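Local coordinates for protein type II 3-hydroxyacyl-CoA dehydrogenase (Thermus thermophilus, PDB 1UAY) that probably catalyses the NAD-dependent oxidation of 3-hydroxyacyl-CoA to 3-ketoacyl-CoA in fatty acid beta-oxidation, as a tetrameric short-chain dehydrogenase with a Rossmann fold, at residues 129-134 with 218-223; 68-73 with 114-119; 104-109 with 156-161. All coordinates share one frame; numbering follows the deposited sequence. Where two conformers were deposited one is given.

Contact 1 of 3, residues 129-134 with 218-223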
loop_
_atom_site.group_PDB
_atom_site.type_symbol
_atom_site.label_atom_id
_atom_site.label_comp_id
_atom_site.label_asym_id
_atom_site.label_seq_id
_atom_site.Cartn_x
_atom_site.Cartn_y
_atom_site.Cartn_z
ATOM N N VAL A 129 -4.872 -22.750 10.041
ATOM C CA VAL A 129 -4.400 -21.398 9.786
ATOM C C VAL A 129 -2.922 -21.450 9.434
ATOM O O VAL A 129 -2.126 -22.067 10.145
ATOM C CB VAL A 129 -4.588 -20.500 11.030
ATOM C CG1 VAL A 129 -4.132 -19.075 10.727
ATOM C CG2 VAL A 129 -6.048 -20.516 11.471
ATOM N N ILE A 130 -2.566 -20.809 8.327
ATOM C CA ILE A 130 -1.186 -20.765 7.868
ATOM C C ILE A 130 -0.683 -19.331 7.992
ATOM O O ILE A 130 -1.243 -18.409 7.400
ATOM C CB ILE A 130 -1.082 -21.248 6.406
ATOM C CG1 ILE A 130 -1.609 -22.686 6.313
ATOM C CG2 ILE A 130 0.368 -21.169 5.922
ATOM C CD1 ILE A 130 -1.615 -23.268 4.913
ATOM N N VAL A 131 0.362 -19.148 8.792
ATOM C CA VAL A 131 0.941 -17.830 9.016
ATOM C C VAL A 131 2.331 -17.774 8.409
ATOM O O VAL A 131 3.224 -18.532 8.805
ATOM C CB VAL A 131 1.051 -17.520 10.523
ATOM C CG1 VAL A 131 1.575 -16.102 10.734
ATOM C CG2 VAL A 131 -0.305 -17.697 11.186
ATOM N N ASN A 132 2.507 -16.890 7.434
ATOM C CA ASN A 132 3.799 -16.735 6.784
ATOM C C ASN A 132 4.520 -15.526 7.351
ATOM O O ASN A 132 3.909 -14.663 7.985
ATOM C CB ASN A 132 3.625 -16.586 5.271
ATOM C CG ASN A 132 3.003 -17.815 4.636
ATOM O OD1 ASN A 132 3.201 -18.934 5.106
ATOM N ND2 ASN A 132 2.271 -17.616 3.549
ATOM N N THR A 133 5.826 -15.471 7.122
ATOM C CA THR A 133 6.635 -14.379 7.624
ATOM C C THR A 133 7.344 -13.663 6.489
ATOM O O THR A 133 8.159 -14.250 5.776
ATOM C CB THR A 133 7.691 -14.894 8.624
ATOM O OG1 THR A 133 7.051 -15.703 9.618
ATOM C CG2 THR A 133 8.390 -13.730 9.311
ATOM N N ALA A 134 7.012 -12.391 6.306
ATOM C CA ALA A 134 7.654 -11.594 5.276
ATOM C C ALA A 134 8.659 -10.698 5.996
ATOM O O ALA A 134 9.459 -11.183 6.800
ATOM C CB ALA A 134 6.617 -10.764 4.521
ATOM N N LEU A 218 0.095 -16.072 17.855
ATOM C CA LEU A 218 -0.965 -16.723 18.618
ATOM C C LEU A 218 -2.281 -15.949 18.540
ATOM O O LEU A 218 -3.369 -16.513 18.510
ATOM C CB LEU A 218 -0.519 -16.830 20.077
ATOM C CG LEU A 218 0.045 -18.213 20.405
ATOM C CD1 LEU A 218 1.370 -18.472 19.688
ATOM C CD2 LEU A 218 0.322 -18.406 21.897
ATOM N N HIS A 219 -2.235 -14.621 18.481
ATOM C CA HIS A 219 -3.479 -13.880 18.358
ATOM C C HIS A 219 -4.119 -14.168 17.005
ATOM O O HIS A 219 -5.335 -14.309 16.904
ATOM C CB HIS A 219 -3.276 -12.373 18.490
ATOM C CG HIS A 219 -4.552 -11.604 18.349
ATOM N ND1 HIS A 219 -5.589 -11.731 19.248
ATOM C CD2 HIS A 219 -5.006 -10.797 17.360
ATOM C CE1 HIS A 219 -6.629 -11.040 18.816
ATOM N NE2 HIS A 219 -6.303 -10.465 17.672
ATOM N N ILE A 220 -3.304 -14.249 15.960
ATOM C CA ILE A 220 -3.833 -14.541 14.634
ATOM C C ILE A 220 -4.578 -15.875 14.677
ATOM O O ILE A 220 -5.673 -16.004 14.132
ATOM C CB ILE A 220 -2.702 -14.594 13.585
ATOM C CG1 ILE A 220 -2.135 -13.185 13.379
ATOM C CG2 ILE A 220 -3.226 -15.171 12.270
ATOM C CD1 ILE A 220 -0.822 -13.144 12.632
ATOM N N LEU A 221 -3.997 -16.867 15.345
ATOM C CA LEU A 221 -4.643 -18.171 15.440
ATOM C C LEU A 221 -5.986 -18.100 16.163
ATOM O O LEU A 221 -6.911 -18.847 15.838
ATOM C CB LEU A 221 -3.729 -19.165 16.163
ATOM C CG LEU A 221 -2.420 -19.518 15.454
ATOM C CD1 LEU A 221 -1.613 -20.446 16.342
ATOM C CD2 LEU A 221 -2.706 -20.172 14.109
ATOM N N GLU A 222 -6.093 -17.201 17.137
ATOM C CA GLU A 222 -7.315 -17.053 17.924
ATOM C C GLU A 222 -8.353 -16.076 17.384
ATOM O O GLU A 222 -9.446 -15.975 17.941
ATOM C CB GLU A 222 -6.965 -16.638 19.356
ATOM C CG GLU A 222 -6.408 -17.749 20.222
ATOM C CD GLU A 222 -6.095 -17.279 21.628
ATOM O OE1 GLU A 222 -5.932 -18.138 22.521
ATOM O OE2 GLU A 222 -6.006 -16.050 21.841
ATOM N N ASN A 223 -8.026 -15.359 16.314
ATOM C CA ASN A 223 -8.959 -14.383 15.756
ATOM C C ASN A 223 -9.370 -14.754 14.333
ATOM O O ASN A 223 -8.660 -14.452 13.376
ATOM C CB ASN A 223 -8.326 -12.992 15.757
ATOM C CG ASN A 223 -9.354 -11.893 15.598
ATOM O OD1 ASN A 223 -10.387 -12.088 14.956
ATOM N ND2 ASN A 223 -9.076 -10.727 16.172
#
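Val129 and Val131 meet Ile220 and Leu221 where helix 210-222 lies against the parallel sheet of the Rossmann fold. The strand and the last turn of the helix run nearly antiparallel, at 150° with their axes 9.3 Å apart at closest approach, as expected for a layered alpha/beta/alpha arrangement. Alternation along the strand sends Val129 and Val131 to this helix, while Ile130 between them faces helix 91-116 on the other side of the sheet.

Leu221 makes the closest approach. Its CB still stands clear of the valines, since the CB bond does not aim at the strand. With CG anti to the carbonyl carbon (chi1 -65°), the chain turns down toward the sheet and forks there. The CD1 branch goes to Ala69 on the adjoining strand 67-72. CD2 descends on Val129, 3.6 Å from CB and 3.8 Å from CG1, so that this single methyl covers the root of the valine as well as one branch, with the two side chains slanting past each other.

Ile220, one residue earlier, works through its short branch. CG2 is anti to the backbone N and comes head-on to Val131 CG2, tip to tip, while also standing 4.3 Å from Val129 CG1. It thereby settles over the two valines, and Val176 of the next strand on that side touches it too. The contact is wholly apolar and buried. Nearby, the carbonyl of Ile220 accepts a hydrogen bond from Arg172. The Ile220 CG2 to Val131 CG2 distance is 4.0 Å.

Contact 2 of 3, residues 68-73 with 114-119; sequences FAVVSA and WAMREN
The ring of Phe68 turns away from Met116, although the carbonyl oxygen of the same residue faces the methionine sulfur; the ring instead makes a cation-pi contact with Arg3 and packs against Tyr27. A second pair of flat groups sits beyond the methionine. The guanidinium of Arg117 lies against one face of the Trp114 indole: NH1 is 3.3 Å above the indole plane, displaced toward the rim, and Trp114 CZ2 lies over the centre of the guanidinium. At its edge the guanidinium sends NH1 to Trp114 O, 2.8 Å away and close to the guanidinium plane, though the donor stands above the plane of that carbonyl. Face contact and hydrogen bond together fix the rotation of the arginine end; Trp114 packs on Gly84 and Arg117 on Leu83, both of a neighbouring subunit.

Met116 alone bridges the segments through its side chain. CG is anti to the carbonyl carbon (chi1 -70°) and the chain bends at chi3 (-74°), which swings CE along the strand. In the conformer described, one of two modelled, SD is 3.9 Å from Phe68 O and CE is 3.8 Å from Val70 CG2. No hydrogen bond joins the two segments. After the methionine the chain leaves in a type I turn from Met116 to Asn119, closed by a bond of 2.9 Å from Asn119 N to Met116 O, and Asn119 ND2 then reaches Arg127 O.

The arrangement belongs to a beta-alpha-beta crossover of the Rossmann fold: the end of helix 91-116 packs on strand 67-72, which precedes it, before the chain enters the neighbouring parallel strand 128-133.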
loop_
_atom_site.group_PDB
_atom_site.type_symbol
_atom_site.label_atom_id
_atom_site.label_comp_id
_atom_site.label_asym_id
_atom_site.label_seq_id
_atom_site.Cartn_x
_atom_site.Cartn_y
_atom_site.Cartn_z
ATOM N N PHE A 68 -3.326 -28.019 12.787
ATOM C CA PHE A 68 -4.125 -26.802 12.737
ATOM C C PHE A 68 -3.307 -25.546 12.450
ATOM O O PHE A 68 -3.682 -24.737 11.598
ATOM C CB PHE A 68 -4.869 -26.618 14.065
ATOM C CG PHE A 68 -5.807 -25.442 14.077
ATOM C CD1 PHE A 68 -7.117 -25.578 13.637
ATOM C CD2 PHE A 68 -5.372 -24.193 14.509
ATOM C CE1 PHE A 68 -7.984 -24.486 13.624
ATOM C CE2 PHE A 68 -6.230 -23.093 14.500
ATOM C CZ PHE A 68 -7.539 -23.242 14.057
ATOM N N ALA A 69 -2.192 -25.380 13.156
ATOM C CA ALA A 69 -1.362 -24.191 12.992
ATOM C C ALA A 69 -0.068 -24.450 12.250
ATOM O O ALA A 69 0.695 -25.348 12.602
ATOM C CB ALA A 69 -1.054 -23.585 14.358
ATOM N N VAL A 70 0.170 -23.653 11.216
ATOM C CA VAL A 70 1.386 -23.759 10.427
ATOM C C VAL A 70 2.019 -22.377 10.419
ATOM O O VAL A 70 1.377 -21.391 10.050
ATOM C CB VAL A 70 1.090 -24.189 8.975
ATOM C CG1 VAL A 70 2.388 -24.288 8.187
ATOM C CG2 VAL A 70 0.358 -25.520 8.966
ATOM N N VAL A 71 3.273 -22.307 10.850
ATOM C CA VAL A 71 3.993 -21.043 10.888
ATOM C C VAL A 71 5.279 -21.159 10.082
ATOM O O VAL A 71 6.172 -21.936 10.440
ATOM C CB VAL A 71 4.362 -20.654 12.337
ATOM C CG1 VAL A 71 5.066 -19.305 12.351
ATOM C CG2 VAL A 71 3.112 -20.620 13.206
ATOM N N SER A 72 5.365 -20.412 8.984
ATOM C CA SER A 72 6.570 -20.414 8.155
ATOM C C SER A 72 7.472 -19.289 8.631
ATOM O O SER A 72 7.196 -18.113 8.385
ATOM C CB SER A 72 6.233 -20.199 6.675
ATOM O OG SER A 72 6.088 -21.434 5.995
ATOM N N ALA A 73 8.545 -19.649 9.321
ATOM C CA ALA A 73 9.472 -18.650 9.830
ATOM C C ALA A 73 10.904 -18.948 9.413
ATOM O O ALA A 73 11.842 -18.326 9.908
ATOM C CB ALA A 73 9.370 -18.571 11.348
ATOM N N TRP A 114 -2.780 -28.976 1.625
ATOM C CA TRP A 114 -3.298 -30.212 1.047
ATOM C C TRP A 114 -3.539 -31.245 2.149
ATOM O O TRP A 114 -4.567 -31.924 2.163
ATOM C CB TRP A 114 -2.317 -30.761 -0.003
ATOM C CG TRP A 114 -2.754 -32.054 -0.642
ATOM C CD1 TRP A 114 -2.257 -33.301 -0.390
ATOM C CD2 TRP A 114 -3.799 -32.227 -1.609
ATOM N NE1 TRP A 114 -2.926 -34.241 -1.139
ATOM C CE2 TRP A 114 -3.879 -33.609 -1.895
ATOM C CE3 TRP A 114 -4.675 -31.351 -2.260
ATOM C CZ2 TRP A 114 -4.803 -34.136 -2.807
ATOM C CZ3 TRP A 114 -5.596 -31.875 -3.166
ATOM C CH2 TRP A 114 -5.650 -33.255 -3.429
ATOM N N ALA A 115 -2.598 -31.346 3.084
ATOM C CA ALA A 115 -2.707 -32.304 4.182
ATOM C C ALA A 115 -3.813 -31.982 5.187
ATOM O O ALA A 115 -4.353 -32.886 5.831
ATOM C CB ALA A 115 -1.366 -32.406 4.904
ATOM N N MET A 116 -4.151 -30.702 5.316
ATOM C CA MET A 116 -5.175 -30.260 6.263
ATOM C C MET A 116 -6.573 -30.165 5.659
ATOM O O MET A 116 -7.548 -29.975 6.386
ATOM C CB MET A 116 -4.825 -28.870 6.816
ATOM C CG MET A 116 -3.628 -28.800 7.753
ATOM S SD MET A 116 -3.531 -27.199 8.604
ATOM C CE MET A 116 -2.954 -26.144 7.278
ATOM N N ARG A 117 -6.675 -30.318 4.344
ATOM C CA ARG A 117 -7.951 -30.144 3.655
ATOM C C ARG A 117 -9.142 -30.983 4.097
ATOM O O ARG A 117 -10.284 -30.592 3.856
ATOM C CB ARG A 117 -7.749 -30.292 2.146
ATOM C CG ARG A 117 -7.692 -31.718 1.651
ATOM C CD ARG A 117 -7.360 -31.757 0.169
ATOM N NE ARG A 117 -7.551 -33.090 -0.394
ATOM C CZ ARG A 117 -6.822 -34.153 -0.074
ATOM N NH1 ARG A 117 -5.834 -34.049 0.806
ATOM N NH2 ARG A 117 -7.098 -35.328 -0.622
ATOM N N GLU A 118 -8.893 -32.125 4.731
ATOM C CA GLU A 118 -9.988 -32.971 5.195
ATOM C C GLU A 118 -10.138 -32.931 6.715
ATOM O O GLU A 118 -10.849 -33.745 7.302
ATOM C CB GLU A 118 -9.786 -34.418 4.731
ATOM C CG GLU A 118 -9.693 -34.579 3.218
ATOM C CD GLU A 118 -9.668 -36.032 2.787
ATOM O OE1 GLU A 118 -9.147 -36.867 3.551
ATOM O OE2 GLU A 118 -10.158 -36.341 1.683
ATOM N N ASN A 119 -9.464 -31.983 7.357
ATOM C CA ASN A 119 -9.558 -31.843 8.807
ATOM C C ASN A 119 -10.987 -31.540 9.235
ATOM O O ASN A 119 -11.686 -30.770 8.578
ATOM C CB ASN A 119 -8.725 -30.661 9.312
ATOM C CG ASN A 119 -7.247 -30.954 9.414
ATOM O OD1 ASN A 119 -6.795 -32.086 9.253
ATOM N ND2 ASN A 119 -6.478 -29.913 9.703
#

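Contact 3 of 3, residues 104-109 with 156-161; sequences GTFNVL and VALTLP
Leu158 is the residue of helix 146-166 that meets Thr105, Phe106 and Leu109 on helix 91-116. The two helical segments run in nearly the same direction, at 23°, with their axes 11.4 Å apart at closest approach, and Leu158 spans the gap.

Val156 starts the segment by turning its side chain to Val230 of strand 230-233, while its carbonyl oxygen takes two donors from Thr159. Ala157 faces another molecule, packing on Ala138 of a neighbouring subunit. Leu158 then reaches across. Its CG is anti to the backbone N (chi1 169°), which carries the fork well out from the helix, and the two methyls divide the opposing surface. CD1 comes to the edge of the Phe106 ring, near its plane, 4.1 Å from Phe106 CD1, with the two side chains crossing at about a right angle. CD2 touches Leu109 CD1 (4.3 Å) and Thr105 CG2 (4.4 Å), so the methyl branch of the threonine faces the leucine while its OG1 bonds back to Asn101 O.

The CB of Thr159 is directed away from helix 91-116, and its OG1 donates to Val156 O at 2.8 Å, from the same face of that carbonyl as Thr159 N; OG1 is also hydrogen-bonded to Thr175 OG1. Leu160 packs on Arg238 of a second subunit. Pro161 has no N-H to bond to the preceding turn, and the helix kinks there.

Both helices cover the same face of the sheet, with Thr105 and Leu109 resting on Asn132 of strand 128-133. Their outer sides meet a neighbouring subunit, where Phe106 stacks on Phe94 of that subunit, consistent with the four-helix interface of tetrameric short-chain dehydrogenases.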
loop_
_atom_site.group_PDB
_atom_site.type_symbol
_atom_site.label_atom_id
_atom_site.label_comp_id
_atom_site.label_asym_id
_atom_site.label_seq_id
_atom_site.Cartn_x
_atom_site.Cartn_y
_atom_site.Cartn_z
ATOM N N GLY A 104 10.302 -21.705 -0.545
ATOM C CA GLY A 104 10.159 -22.494 0.669
ATOM C C GLY A 104 8.821 -22.232 1.342
ATOM O O GLY A 104 8.149 -23.157 1.799
ATOM N N THR A 105 8.428 -20.963 1.412
ATOM C CA THR A 105 7.157 -20.596 2.022
ATOM C C THR A 105 5.991 -21.160 1.213
ATOM O O THR A 105 5.017 -21.654 1.781
ATOM C CB THR A 105 7.037 -19.064 2.140
ATOM O OG1 THR A 105 7.950 -18.602 3.143
ATOM C CG2 THR A 105 5.629 -18.652 2.517
ATOM N N PHE A 106 6.095 -21.104 -0.113
ATOM C CA PHE A 106 5.039 -21.634 -0.969
ATOM C C PHE A 106 4.970 -23.153 -0.821
ATOM O O PHE A 106 3.886 -23.743 -0.805
ATOM C CB PHE A 106 5.305 -21.293 -2.435
ATOM C CG PHE A 106 4.251 -21.816 -3.371
ATOM C CD1 PHE A 106 2.991 -21.230 -3.405
ATOM C CD2 PHE A 106 4.505 -22.910 -4.195
ATOM C CE1 PHE A 106 1.996 -21.727 -4.246
ATOM C CE2 PHE A 106 3.514 -23.413 -5.039
ATOM C CZ PHE A 106 2.258 -22.819 -5.061
ATOM N N ASN A 107 6.137 -23.777 -0.707
ATOM C CA ASN A 107 6.222 -25.224 -0.570
ATOM C C ASN A 107 5.510 -25.665 0.709
ATOM O O ASN A 107 4.722 -26.612 0.700
ATOM C CB ASN A 107 7.699 -25.643 -0.556
ATOM C CG ASN A 107 7.900 -27.106 -0.892
ATOM O OD1 ASN A 107 7.126 -27.696 -1.646
ATOM N ND2 ASN A 107 8.960 -27.694 -0.350
ATOM N N VAL A 108 5.772 -24.970 1.808
ATOM C CA VAL A 108 5.137 -25.302 3.075
ATOM C C VAL A 108 3.628 -25.066 2.995
ATOM O O VAL A 108 2.832 -25.884 3.461
ATOM C CB VAL A 108 5.744 -24.457 4.218
ATOM C CG1 VAL A 108 4.928 -24.617 5.497
ATOM C CG2 VAL A 108 7.189 -24.884 4.451
ATOM N N LEU A 109 3.234 -23.957 2.382
ATOM C CA LEU A 109 1.820 -23.634 2.270
ATOM C C LEU A 109 1.023 -24.662 1.470
ATOM O O LEU A 109 -0.020 -25.137 1.929
ATOM C CB LEU A 109 1.653 -22.242 1.654
ATOM C CG LEU A 109 0.222 -21.705 1.563
ATOM C CD1 LEU A 109 0.234 -20.197 1.762
ATOM C CD2 LEU A 109 -0.391 -22.083 0.230
ATOM N N VAL A 156 4.410 -11.552 0.491
ATOM C CA VAL A 156 3.312 -10.620 0.715
ATOM C C VAL A 156 2.206 -10.799 -0.327
ATOM O O VAL A 156 1.030 -10.915 0.024
ATOM C CB VAL A 156 3.812 -9.158 0.664
ATOM C CG1 VAL A 156 2.634 -8.194 0.538
ATOM C CG2 VAL A 156 4.614 -8.849 1.918
ATOM N N ALA A 157 2.586 -10.839 -1.601
ATOM C CA ALA A 157 1.626 -10.976 -2.695
ATOM C C ALA A 157 0.904 -12.320 -2.724
ATOM O O ALA A 157 -0.202 -12.421 -3.251
ATOM C CB ALA A 157 2.327 -10.728 -4.027
ATOM N N LEU A 158 1.534 -13.348 -2.166
ATOM C CA LEU A 158 0.949 -14.684 -2.119
ATOM C C LEU A 158 -0.235 -14.758 -1.154
ATOM O O LEU A 158 -1.177 -15.530 -1.356
ATOM C CB LEU A 158 2.020 -15.689 -1.677
ATOM C CG LEU A 158 1.575 -17.105 -1.311
ATOM C CD1 LEU A 158 0.980 -17.780 -2.538
ATOM C CD2 LEU A 158 2.768 -17.899 -0.787
ATOM N N THR A 159 -0.192 -13.930 -0.117
ATOM C CA THR A 159 -1.216 -13.949 0.917
ATOM C C THR A 159 -2.668 -13.953 0.450
ATOM O O THR A 159 -3.430 -14.856 0.799
ATOM C CB THR A 159 -1.042 -12.772 1.899
ATOM O OG1 THR A 159 0.345 -12.596 2.203
ATOM C CG2 THR A 159 -1.790 -13.055 3.196
ATOM N N LEU A 160 -3.054 -12.951 -0.334
ATOM C CA LEU A 160 -4.441 -12.851 -0.776
ATOM C C LEU A 160 -4.930 -13.969 -1.694
ATOM O O LEU A 160 -5.957 -14.585 -1.416
ATOM C CB LEU A 160 -4.695 -11.485 -1.419
ATOM C CG LEU A 160 -6.175 -11.185 -1.680
ATOM C CD1 LEU A 160 -6.957 -11.196 -0.365
ATOM C CD2 LEU A 160 -6.303 -9.839 -2.373
ATOM N N PRO A 161 -4.224 -14.243 -2.805
ATOM C CA PRO A 161 -4.722 -15.328 -3.658
ATOM C C PRO A 161 -4.799 -16.664 -2.918
ATOM O O PRO A 161 -5.666 -17.491 -3.207
ATOM C CB PRO A 161 -3.737 -15.341 -4.834
ATOM C CG PRO A 161 -2.509 -14.638 -4.292
ATOM C CD PRO A 161 -3.087 -13.554 -3.436
#

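In the fold
Strands 67-72 and 128-133 are neighbours in the sheet and tie contact 1 to contact 2: Val131 N lies 2.8 Å from Val70 O, and Thr133 OG1 2.7 Å from Ser72 O, both probable hydrogen bonds. Contact 1 lies on one face of the sheet, contacts 2 and 3 on the other, where they share helix 91-116; Val108 CG1 comes within 3.7 Å of Val70 CG1. The centre of contact 1 is about 11 Å from that of contact 2. Adenosine binds beyond the strand ends: Ala73 O, just after strand 67-72, is hydrogen-bonded to its O5', while the Thr105 side chain in contact 3 is about 10 Å from the ligand.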